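Local coordinates for interphotoreceptor retinoid-binding protein (Xenopus laevis, PDB 1J7X) that probably binds retinoids and carries them through the space between the photoreceptors and the pigment epithelium of the retina, at residues A[219-224]-A[274-279]; A[278-283]-A[288-293]. One frame throughout, in Å; residues are numbered along the deposited sequence.

Contact 1 (A[219-224]-A[274-279]); sequences EFAYLM and GGVVPD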
ATOM      1  N   GLU A 219      -1.019  -2.159   0.153  1.00 15.33           N
ATOM      2  CA  GLU A 219      -2.378  -1.833  -0.277  1.00 16.50           C
ATOM      3  C   GLU A 219      -3.211  -3.024  -0.329  1.00 15.75           C
ATOM      4  O   GLU A 219      -4.334  -3.043   0.180  1.00 16.76           O
ATOM      5  CB  GLU A 219      -2.406  -1.104  -1.589  1.00 18.83           C
ATOM      6  CG  GLU A 219      -2.031   0.357  -1.462  1.00 28.30           C
ATOM      7  CD  GLU A 219      -2.132   1.156  -2.811  1.00 32.14           C
ATOM      8  OE1 GLU A 219      -2.984   0.790  -3.646  1.00 34.20           O
ATOM      9  OE2 GLU A 219      -1.327   2.159  -2.948  1.00 31.68           O
ATOM     10  N   PHE A 220      -2.641  -4.101  -0.881  1.00 16.10           N
ATOM     11  CA  PHE A 220      -3.369  -5.429  -0.960  1.00 14.78           C
ATOM     12  C   PHE A 220      -3.701  -5.949   0.389  1.00 14.40           C
ATOM     13  O   PHE A 220      -4.884  -6.355   0.680  1.00 16.33           O
ATOM     14  CB  PHE A 220      -2.579  -6.470  -1.794  1.00 16.29           C
ATOM     15  CG  PHE A 220      -3.246  -7.770  -1.881  1.00 13.53           C
ATOM     16  CD1 PHE A 220      -4.181  -8.016  -2.802  1.00 23.03           C
ATOM     17  CD2 PHE A 220      -2.886  -8.824  -1.020  1.00 13.44           C
ATOM     18  CE1 PHE A 220      -4.900  -9.261  -2.752  1.00 20.55           C
ATOM     19  CE2 PHE A 220      -3.480 -10.002  -1.083  1.00 18.19           C
ATOM     20  CZ  PHE A 220      -4.481 -10.235  -1.938  1.00 19.65           C
ATOM     21  N   ALA A 221      -2.685  -5.960   1.270  1.00 12.77           N
ATOM     22  CA  ALA A 221      -2.878  -6.454   2.649  1.00 15.85           C
ATOM     23  C   ALA A 221      -3.942  -5.575   3.413  1.00 15.63           C
ATOM     24  O   ALA A 221      -4.862  -6.056   4.124  1.00 16.51           O
ATOM     25  CB  ALA A 221      -1.578  -6.469   3.475  1.00 17.49           C
ATOM     26  N   TYR A 222      -3.714  -4.290   3.271  1.00 18.49           N
ATOM     27  CA  TYR A 222      -4.653  -3.312   3.939  1.00 17.07           C
ATOM     28  C   TYR A 222      -6.119  -3.541   3.515  1.00 17.36           C
ATOM     29  O   TYR A 222      -7.039  -3.667   4.348  1.00 16.67           O
ATOM     30  CB  TYR A 222      -4.219  -1.880   3.666  1.00 15.95           C
ATOM     31  CG  TYR A 222      -5.090  -0.885   4.368  1.00 17.77           C
ATOM     32  CD1 TYR A 222      -4.924  -0.587   5.710  1.00 24.64           C
ATOM     33  CD2 TYR A 222      -6.158  -0.330   3.680  1.00 18.11           C
ATOM     34  CE1 TYR A 222      -5.844   0.340   6.359  1.00 22.38           C
ATOM     35  CE2 TYR A 222      -7.088   0.538   4.340  1.00 25.54           C
ATOM     36  CZ  TYR A 222      -6.871   0.877   5.669  1.00 22.05           C
ATOM     37  OH  TYR A 222      -7.741   1.721   6.315  1.00 26.32           O
ATOM     38  N   LEU A 223      -6.270  -3.653   2.193  1.00 16.80           N
ATOM     39  CA  LEU A 223      -7.598  -3.874   1.606  1.00 18.35           C
ATOM     40  C   LEU A 223      -8.224  -5.183   1.972  1.00 18.73           C
ATOM     41  O   LEU A 223      -9.446  -5.263   2.361  1.00 18.58           O
ATOM     42  CB  LEU A 223      -7.545  -3.659   0.090  1.00 18.16           C
ATOM     43  CG  LEU A 223      -7.348  -2.210  -0.245  1.00 20.03           C
ATOM     44  CD1 LEU A 223      -7.138  -2.148  -1.732  1.00 19.01           C
ATOM     45  CD2 LEU A 223      -8.607  -1.298   0.153  1.00 18.89           C
HETATM   46  N   MSE A 224      -7.416  -6.238   2.062  1.00 18.54           N
HETATM   47  CA  MSE A 224      -7.928  -7.510   2.522  1.00 18.02           C
HETATM   48  C   MSE A 224      -8.352  -7.384   3.942  1.00 19.21           C
HETATM   49  O   MSE A 224      -9.339  -8.019   4.352  1.00 19.89           O
HETATM   50  CB  MSE A 224      -6.935  -8.682   2.324  1.00 19.03           C
HETATM   51  CG  MSE A 224      -7.676  -9.949   1.604  1.00 29.68           C
HETATM   52 SE   MSE A 224      -8.070 -10.012   0.041  1.00  7.03          SE
HETATM   53  CE  MSE A 224      -9.290  -9.445   0.042  1.00 30.69           C
ATOM     54  N   GLY A 274       1.963   4.714   6.629  1.00 26.18           N
ATOM     55  CA  GLY A 274       2.890   4.565   7.758  1.00 23.79           C
ATOM     56  C   GLY A 274       3.054   3.088   8.146  1.00 25.70           C
ATOM     57  O   GLY A 274       3.806   2.821   9.087  1.00 26.04           O
ATOM     58  N   GLY A 275       2.302   2.182   7.468  1.00 24.55           N
ATOM     59  CA  GLY A 275       2.382   0.732   7.687  1.00 21.48           C
ATOM     60  C   GLY A 275       1.079   0.086   7.987  1.00 22.49           C
ATOM     61  O   GLY A 275       0.310   0.586   8.771  1.00 22.08           O
ATOM     62  N   VAL A 276       0.791  -1.065   7.384  1.00 18.42           N
ATOM     63  CA  VAL A 276      -0.401  -1.850   7.748  1.00 16.02           C
ATOM     64  C   VAL A 276      -0.076  -2.434   9.107  1.00 17.49           C
ATOM     65  O   VAL A 276       1.068  -2.875   9.370  1.00 18.09           O
ATOM     66  CB  VAL A 276      -0.588  -3.014   6.766  1.00 16.87           C
ATOM     67  CG1 VAL A 276      -1.689  -3.917   7.213  1.00 14.69           C
ATOM     68  CG2 VAL A 276      -0.855  -2.467   5.380  1.00 20.05           C
ATOM     69  N   VAL A 277      -1.038  -2.420   9.989  1.00 18.14           N
ATOM     70  CA  VAL A 277      -0.908  -2.970  11.331  1.00 17.65           C
ATOM     71  C   VAL A 277      -1.610  -4.296  11.365  1.00 17.04           C
ATOM     72  O   VAL A 277      -2.842  -4.375  11.186  1.00 18.08           O
ATOM     73  CB  VAL A 277      -1.570  -2.016  12.386  1.00 18.19           C
ATOM     74  CG1 VAL A 277      -1.325  -2.605  13.756  1.00 17.00           C
ATOM     75  CG2 VAL A 277      -0.895  -0.731  12.347  1.00 14.40           C
ATOM     76  N   PRO A 278      -0.862  -5.389  11.504  1.00 17.47           N
ATOM     77  CA  PRO A 278      -1.478  -6.743  11.485  1.00 18.79           C
ATOM     78  C   PRO A 278      -2.494  -6.949  12.597  1.00 19.50           C
ATOM     79  O   PRO A 278      -2.398  -6.303  13.667  1.00 19.49           O
ATOM     80  CB  PRO A 278      -0.296  -7.653  11.719  1.00 22.49           C
ATOM     81  CG  PRO A 278       0.855  -6.881  11.056  1.00 17.30           C
ATOM     82  CD  PRO A 278       0.600  -5.460  11.519  1.00 19.28           C
ATOM     83  N   ASP A 279      -3.416  -7.871  12.371  1.00 17.86           N
ATOM     84  CA  ASP A 279      -4.366  -8.306  13.359  1.00 18.97           C
ATOM     85  C   ASP A 279      -3.539  -9.108  14.417  1.00 21.58           C
ATOM     86  O   ASP A 279      -3.700  -8.922  15.648  1.00 22.07           O
ATOM     87  CB  ASP A 279      -5.407  -9.195  12.738  1.00 20.95           C
ATOM     88  CG  ASP A 279      -6.192  -8.477  11.758  1.00 20.15           C
ATOM     89  OD1 ASP A 279      -6.951  -7.560  12.189  1.00 22.66           O
ATOM     90  OD2 ASP A 279      -6.083  -8.612  10.511  1.00 19.76           O
TER
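Tyr222 and Val276 bring the two backbones closest, with their CA atoms 5.9 Å apart. Residues 219-224 form part of a helix. Residues 274-279 run past it as an irregular loop. The contact is small and apolar. Val276 points its CB toward the helix, as Ala221 does toward the loop. One methyl of Val276, CG2, does the touching. Val276 CG2 lies 3.8 Å from Tyr222 CB and 4.0 Å from Tyr222 N. CB of Ala221 is more distant, 4.5 Å from Val276 CG2. Tyr222 has CG anti to the backbone N (chi1 -177°), which turns the ring away from the valine. Val276 CG2 therefore meets Tyr222 CB and sits at the near edge of the ring, close to its plane. The ring is further fixed by stacking with Trp271, and its OH is hydrogen-bonded to Asp265 OD2. Val276 is tied down through its N to Thr237 OG1, and Gln225 NE2 binds Val277 O. In the fold, the contact fastens helix 216-226 to the loop that links strand 254-265 to strand 280-281. Ala221 and Pro278 both reach Thr209 of strand 204-209, while Phe220 and Leu223 pack against helix 158-163.

Contact 2 (A[278-283]-A[288-293]); sequences PDAIVL and LDKAKE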
ATOM      1  N   PRO A 278      -0.862  -5.389  11.504  1.00 17.47           N
ATOM      2  CA  PRO A 278      -1.478  -6.743  11.485  1.00 18.79           C
ATOM      3  C   PRO A 278      -2.494  -6.949  12.597  1.00 19.50           C
ATOM      4  O   PRO A 278      -2.398  -6.303  13.667  1.00 19.49           O
ATOM      5  CB  PRO A 278      -0.296  -7.653  11.719  1.00 22.49           C
ATOM      6  CG  PRO A 278       0.855  -6.881  11.056  1.00 17.30           C
ATOM      7  CD  PRO A 278       0.600  -5.460  11.519  1.00 19.28           C
ATOM      8  N   ASP A 279      -3.416  -7.871  12.371  1.00 17.86           N
ATOM      9  CA  ASP A 279      -4.366  -8.306  13.359  1.00 18.97           C
ATOM     10  C   ASP A 279      -3.539  -9.108  14.417  1.00 21.58           C
ATOM     11  O   ASP A 279      -3.700  -8.922  15.648  1.00 22.07           O
ATOM     12  CB  ASP A 279      -5.407  -9.195  12.738  1.00 20.95           C
ATOM     13  CG  ASP A 279      -6.192  -8.477  11.758  1.00 20.15           C
ATOM     14  OD1 ASP A 279      -6.951  -7.560  12.189  1.00 22.66           O
ATOM     15  OD2 ASP A 279      -6.083  -8.612  10.511  1.00 19.76           O
ATOM     16  N   ALA A 280      -2.624  -9.953  13.958  1.00 20.12           N
ATOM     17  CA  ALA A 280      -1.779 -10.753  14.864  1.00 19.36           C
ATOM     18  C   ALA A 280      -0.329 -10.351  14.663  1.00 20.68           C
ATOM     19  O   ALA A 280       0.328 -10.757  13.690  1.00 18.79           O
ATOM     20  CB  ALA A 280      -1.994 -12.259  14.645  1.00 20.07           C
ATOM     21  N   ILE A 281       0.175  -9.487  15.531  1.00 17.82           N
ATOM     22  CA  ILE A 281       1.484  -8.985  15.469  1.00 17.30           C
ATOM     23  C   ILE A 281       2.470  -9.977  16.004  1.00 20.46           C
ATOM     24  O   ILE A 281       2.339 -10.356  17.189  1.00 24.10           O
ATOM     25  CB  ILE A 281       1.609  -7.635  16.191  1.00 17.41           C
ATOM     26  CG1 ILE A 281       0.782  -6.557  15.481  1.00 17.34           C
ATOM     27  CG2 ILE A 281       2.992  -7.214  16.213  1.00 18.32           C
ATOM     28  CD1 ILE A 281       0.745  -5.188  16.152  1.00 22.74           C
ATOM     29  N   VAL A 282       3.391 -10.408  15.172  1.00 21.22           N
ATOM     30  CA  VAL A 282       4.496 -11.310  15.507  1.00 21.96           C
ATOM     31  C   VAL A 282       5.651 -10.958  14.651  1.00 21.24           C
ATOM     32  O   VAL A 282       5.573 -10.256  13.636  1.00 20.44           O
ATOM     33  CB  VAL A 282       4.132 -12.800  15.357  1.00 24.42           C
ATOM     34  CG1 VAL A 282       2.955 -13.134  16.145  1.00 22.97           C
ATOM     35  CG2 VAL A 282       3.759 -13.116  13.945  1.00 27.85           C
ATOM     36  N   LEU A 283       6.860 -11.414  15.035  1.00 22.18           N
ATOM     37  CA  LEU A 283       8.023 -11.145  14.193  1.00 21.75           C
ATOM     38  C   LEU A 283       7.806 -12.001  12.870  1.00 19.94           C
ATOM     39  O   LEU A 283       7.117 -13.039  12.880  1.00 19.73           O
ATOM     40  CB  LEU A 283       9.326 -11.621  14.891  1.00 22.40           C
ATOM     41  CG  LEU A 283      10.063 -10.530  15.716  1.00 28.20           C
ATOM     42  CD1 LEU A 283       9.139  -9.982  16.630  1.00 31.91           C
ATOM     43  CD2 LEU A 283      11.236 -11.159  16.543  1.00 37.15           C
ATOM     44  N   LEU A 288       4.202 -17.571   9.759  1.00 20.90           N
ATOM     45  CA  LEU A 288       3.618 -18.810   9.157  1.00 20.95           C
ATOM     46  C   LEU A 288       3.127 -19.749  10.249  1.00 21.13           C
ATOM     47  O   LEU A 288       2.044 -20.270  10.163  1.00 20.41           O
ATOM     48  CB  LEU A 288       4.669 -19.492   8.246  1.00 23.51           C
ATOM     49  CG  LEU A 288       4.138 -20.699   7.491  1.00 25.83           C
ATOM     50  CD1 LEU A 288       2.898 -20.414   6.704  1.00 28.00           C
ATOM     51  CD2 LEU A 288       5.315 -21.243   6.630  1.00 29.33           C
ATOM     52  N   ASP A 289       3.919 -19.882  11.292  1.00 22.43           N
ATOM     53  CA  ASP A 289       3.497 -20.691  12.465  1.00 24.21           C
ATOM     54  C   ASP A 289       2.259 -20.202  13.125  1.00 24.30           C
ATOM     55  O   ASP A 289       1.314 -20.948  13.434  1.00 22.55           O
ATOM     56  CB  ASP A 289       4.568 -20.751  13.495  1.00 28.83           C
ATOM     57  CG  ASP A 289       5.699 -21.727  13.117  1.00 32.88           C
ATOM     58  OD1 ASP A 289       5.416 -22.603  12.261  1.00 36.87           O
ATOM     59  OD2 ASP A 289       6.869 -21.574  13.551  1.00 32.12           O
ATOM     60  N   LYS A 290       2.172 -18.881  13.236  1.00 23.33           N
ATOM     61  CA  LYS A 290       0.956 -18.264  13.731  1.00 23.00           C
ATOM     62  C   LYS A 290      -0.291 -18.441  12.931  1.00 20.67           C
ATOM     63  O   LYS A 290      -1.385 -18.755  13.434  1.00 22.79           O
ATOM     64  CB  LYS A 290       1.242 -16.768  13.969  1.00 21.59           C
ATOM     65  CG  LYS A 290       0.138 -16.041  14.625  1.00 27.07           C
ATOM     66  CD  LYS A 290       0.003 -16.393  16.101  1.00 33.94           C
ATOM     67  CE  LYS A 290      -1.056 -15.664  16.828  1.00 37.63           C
ATOM     68  NZ  LYS A 290      -1.020 -16.120  18.322  1.00 37.76           N
ATOM     69  N   ALA A 291      -0.188 -18.343  11.618  1.00 21.31           N
ATOM     70  CA  ALA A 291      -1.255 -18.581  10.798  1.00 19.21           C
ATOM     71  C   ALA A 291      -1.821 -20.025  10.912  1.00 21.27           C
ATOM     72  O   ALA A 291      -2.983 -20.244  11.004  1.00 21.69           O
ATOM     73  CB  ALA A 291      -0.775 -18.333   9.319  1.00 20.63           C
ATOM     74  N   LYS A 292      -0.919 -20.950  10.975  1.00 23.52           N
ATOM     75  CA  LYS A 292      -1.227 -22.375  11.162  1.00 23.54           C
ATOM     76  C   LYS A 292      -1.922 -22.591  12.510  1.00 22.13           C
ATOM     77  O   LYS A 292      -2.884 -23.318  12.519  1.00 24.97           O
ATOM     78  CB  LYS A 292       0.013 -23.194  11.046  1.00 23.82           C
ATOM     79  CG  LYS A 292       0.581 -23.316   9.564  1.00 25.97           C
ATOM     80  CD  LYS A 292       2.025 -23.919   9.552  1.00 29.96           C
ATOM     81  CE  LYS A 292       2.509 -24.164   8.198  1.00 36.13           C
ATOM     82  NZ  LYS A 292       3.924 -24.587   8.145  1.00 32.08           N
ATOM     83  N   GLU A 293      -1.456 -21.930  13.559  1.00 26.25           N
ATOM     84  CA  GLU A 293      -2.129 -21.967  14.843  1.00 26.74           C
ATOM     85  C   GLU A 293      -3.530 -21.490  14.735  1.00 26.35           C
ATOM     86  O   GLU A 293      -4.514 -22.167  15.210  1.00 25.85           O
ATOM     87  CB  GLU A 293      -1.431 -21.069  15.869  1.00 29.95           C
ATOM     88  CG  GLU A 293       0.040 -21.157  15.949  1.00 36.91           C
ATOM     89  CD  GLU A 293       0.631 -20.248  17.050  1.00 49.44           C
ATOM     90  OE1 GLU A 293       1.877 -19.879  16.854  1.00 50.55           O
ATOM     91  OE2 GLU A 293      -0.157 -19.907  18.067  1.00 47.55           O
TER
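Ala280, Val282 and Lys290 join the edge strand and the residue after it to the helix that follows, a strand-turn-helix unit near the C-terminus. Strand 280-281 is the outermost strand at one end of the six-stranded mixed sheet. It runs parallel to strand 231-234. This mostly parallel sheet, with helices packed on it, is in keeping with the ClpP/crotonase clan to which the S41 family belongs. After a short turn the chain enters helix 287-296, which lies against the sheet. The backbones stay well apart: the nearest CA atoms, of Val282 and Lys290, are separated by 8.0 Å. A lysine side chain therefore spans the gap. Ala280 and Val282 lie two residues apart and both turn their CB toward the helix, whereas Ile281 between them turns away. A chi1 of -173° swings Lys290 CG opposite its own N. The chain bends once, at chi2 (73°), and is extended from there to the amine. Its aliphatic part makes the contact, through loose van der Waals touches. The contact lies at the surface of the protein. Ile233 of strand 231-234 touches Val282, Lys290 and Ala291, and so meets both segments. Ala280 pairs through its backbone with Ile232 and Gly234, and Val282 with Gly234. The lysine meets the strand at Ala280 and the following residue at Val282: Lys290 CG lies 4.3 Å from Val282 CG1, and farther out Lys290 CE lies 4.2 Å from Ala280 CB.

How the contacts relate
The two contacts follow one another along the chain. Contact 1 brings helix 216-226 against residues 274-279. Contact 2 starts on the same piece of chain, sharing Pro278 and Asp279, and ends on helix 287-296. Their centres are 14 Å apart. The first is buried near the centre of the molecule, and the second is at the surface. The mixed sheet probably lies between the two helices. Ala221 reaches Thr209, while Leu288 and Ala291 reach Leu208, the preceding residue of strand 204-209, consistent with helices on opposite faces. The chain would then pass from one face, through edge strand 280-281, to the other. Asp279 OD2, bound to Ile232 N, anchors this passage to strand 231-234.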